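Local coordinates for protein BIM1 (Saccharomyces cerevisiae, PDB 2QJX) that binds microtubules, including their plus ends, and is represented here by its calponin-homology domain, at residues I42-Y47 / D121-Y126. Sequence-based numbering, arbitrary orientation.
Sequences IMDSIY and DARRKY
Arg123 and Asp44 form a side-on salt bridge, an example of a guanidinium and a carboxylate meeting nearly in one plane. From CB outward the arginine curls past Asp44 OD2: CB and CG each lie 3.8 Å from this oxygen, and CD stays close to it as well. Turns of -65° at chi2 and -68° at chi3 curl the chain in this way and bring the guanidinium edge to the carboxylate. There NE gives OD2 a nearly straight bond of 2.9 Å, while NH2 reaches Asp44 OD1 at 3.1 Å and makes a weak second bond to OD2. Both oxygens receive the arginine through their syn lone pairs, and the planes of the two groups differ by only 13°. The buried carboxylate has further partners, since Tyr118 OH bonds to OD2 and the backbone N of Leu50 to OD1, which together should hold its rotation and probably favour the charged form. A leucine in place of Arg123 would probably leave this carboxylate without its positive mate, held by neutral partners but with its charge poorly balanced. Just after the arginine the short helix 120-123 ends in a Schellman motif, with Lys125 as its C' residue. The pair thus ties that helix, near the C-terminus of the chain, to helix 37-47 of the calponin-homology fold, which also packs, through Ile42, Met43 and Ile46, on helices 12-23, 62-78 and 95-112.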
loop_
_atom_site.group_PDB
_atom_site.type_symbol
_atom_site.label_atom_id
_atom_site.label_comp_id
_atom_site.label_asym_id
_atom_site.label_seq_id
_atom_site.Cartn_x
_atom_site.Cartn_y
_atom_site.Cartn_z
ATOM N N ILE A 42 1.331 1.425 3.576
ATOM C CA ILE A 42 0.798 0.637 4.681
ATOM C C ILE A 42 2.007 -0.066 5.294
ATOM O O ILE A 42 2.156 -0.132 6.518
ATOM C CB ILE A 42 -0.216 -0.423 4.213
ATOM C CG1 ILE A 42 -1.507 0.262 3.765
ATOM C CG2 ILE A 42 -0.519 -1.394 5.351
ATOM C CD1 ILE A 42 -2.577 -0.701 3.310
HETATM N N MSE A 43 2.882 -0.585 4.439
HETATM C CA MSE A 43 4.078 -1.258 4.932
HETATM C C MSE A 43 4.991 -0.260 5.648
HETATM O O MSE A 43 5.681 -0.619 6.605
HETATM C CB MSE A 43 4.823 -1.938 3.783
HETATM C CG MSE A 43 4.054 -3.103 3.153
HETATM SE SE MSE A 43 3.639 -4.554 4.386
HETATM C CE MSE A 43 5.251 -5.599 4.179
ATOM N N ASP A 44 4.999 0.994 5.203
ATOM C CA ASP A 44 5.834 1.996 5.866
ATOM C C ASP A 44 5.301 2.270 7.271
ATOM O O ASP A 44 6.078 2.452 8.208
ATOM C CB ASP A 44 5.880 3.310 5.068
ATOM C CG ASP A 44 6.917 4.294 5.614
ATOM O OD1 ASP A 44 8.100 3.906 5.704
ATOM O OD2 ASP A 44 6.561 5.451 5.949
ATOM N N SER A 45 3.982 2.292 7.434
ATOM C CA SER A 45 3.415 2.548 8.761
ATOM C C SER A 45 3.837 1.455 9.751
ATOM O O SER A 45 3.971 1.704 10.952
ATOM C CB SER A 45 1.883 2.621 8.696
ATOM O OG SER A 45 1.311 1.360 8.397
ATOM N N ILE A 46 4.062 0.249 9.238
ATOM C CA ILE A 46 4.469 -0.878 10.074
ATOM C C ILE A 46 5.983 -0.984 10.286
ATOM O O ILE A 46 6.446 -1.192 11.413
ATOM C CB ILE A 46 4.006 -2.224 9.473
ATOM C CG1 ILE A 46 2.486 -2.227 9.284
ATOM C CG2 ILE A 46 4.433 -3.366 10.394
ATOM C CD1 ILE A 46 1.965 -3.447 8.537
ATOM N N TYR A 47 6.752 -0.848 9.209
ATOM C CA TYR A 47 8.204 -0.978 9.300
ATOM C C TYR A 47 8.989 0.323 9.299
ATOM O O TYR A 47 10.097 0.384 9.830
ATOM C CB TYR A 47 8.709 -1.892 8.187
ATOM C CG TYR A 47 8.081 -3.265 8.244
ATOM C CD1 TYR A 47 6.907 -3.547 7.545
ATOM C CD2 TYR A 47 8.626 -4.264 9.050
ATOM C CE1 TYR A 47 6.291 -4.789 7.651
ATOM C CE2 TYR A 47 8.015 -5.507 9.164
ATOM C CZ TYR A 47 6.849 -5.763 8.465
ATOM O OH TYR A 47 6.226 -6.979 8.599
ATOM N N ASP A 121 0.971 11.876 6.214
ATOM C CA ASP A 121 1.220 13.047 5.391
ATOM C C ASP A 121 2.694 13.448 5.397
ATOM O O ASP A 121 3.289 13.666 4.340
ATOM C CB ASP A 121 0.333 14.199 5.871
ATOM C CG ASP A 121 -1.144 13.857 5.782
ATOM O OD1 ASP A 121 -1.679 13.825 4.655
ATOM O OD2 ASP A 121 -1.766 13.596 6.835
ATOM N N ALA A 122 3.283 13.540 6.583
ATOM C CA ALA A 122 4.690 13.912 6.690
ATOM C C ALA A 122 5.589 12.882 6.009
ATOM O O ALA A 122 6.577 13.242 5.365
ATOM C CB ALA A 122 5.085 14.066 8.158
ATOM N N ARG A 123 5.256 11.602 6.147
ATOM C CA ARG A 123 6.066 10.561 5.524
ATOM C C ARG A 123 6.054 10.661 3.999
ATOM O O ARG A 123 7.007 10.226 3.352
ATOM C CB ARG A 123 5.598 9.164 5.965
ATOM C CG ARG A 123 5.858 8.851 7.440
ATOM C CD ARG A 123 7.354 8.795 7.761
ATOM N NE ARG A 123 8.007 7.655 7.121
ATOM C CZ ARG A 123 9.314 7.416 7.157
ATOM N NH1 ARG A 123 10.127 8.243 7.802
ATOM N NH2 ARG A 123 9.810 6.340 6.558
ATOM N N ARG A 124 4.985 11.235 3.436
ATOM C CA ARG A 124 4.850 11.411 1.982
ATOM C C ARG A 124 5.288 12.807 1.550
ATOM O O ARG A 124 5.099 13.171 0.388
ATOM C CB ARG A 124 3.390 11.311 1.514
ATOM C CG ARG A 124 2.603 10.093 1.858
ATOM C CD ARG A 124 1.383 10.053 0.937
ATOM N NE ARG A 124 0.278 10.938 1.320
ATOM C CZ ARG A 124 -0.696 10.590 2.159
ATOM N NH1 ARG A 124 -0.698 9.384 2.709
ATOM N NH2 ARG A 124 -1.692 11.428 2.421
ATOM N N LYS A 125 5.836 13.590 2.472
ATOM C CA LYS A 125 6.224 14.970 2.179
ATOM C C LYS A 125 5.006 15.743 1.668
ATOM O O LYS A 125 5.086 16.582 0.765
ATOM C CB LYS A 125 7.383 15.016 1.182
ATOM C CG LYS A 125 8.651 14.412 1.773
ATOM C CD LYS A 125 9.931 15.028 1.228
ATOM C CE LYS A 125 10.166 14.688 -0.225
ATOM N NZ LYS A 125 11.556 15.072 -0.622
ATOM N N TYR A 126 3.871 15.430 2.282
ATOM C CA TYR A 126 2.585 16.054 1.997
ATOM C C TYR A 126 2.034 15.912 0.593
ATOM O O TYR A 126 1.362 16.812 0.080
ATOM C CB TYR A 126 2.625 17.521 2.429
ATOM C CG TYR A 126 3.003 17.631 3.883
ATOM C CD1 TYR A 126 4.341 17.676 4.270
ATOM C CD2 TYR A 126 2.030 17.567 4.882
ATOM C CE1 TYR A 126 4.704 17.644 5.613
ATOM C CE2 TYR A 126 2.383 17.531 6.227
ATOM C CZ TYR A 126 3.723 17.567 6.584
ATOM O OH TYR A 126 4.085 17.504 7.907
#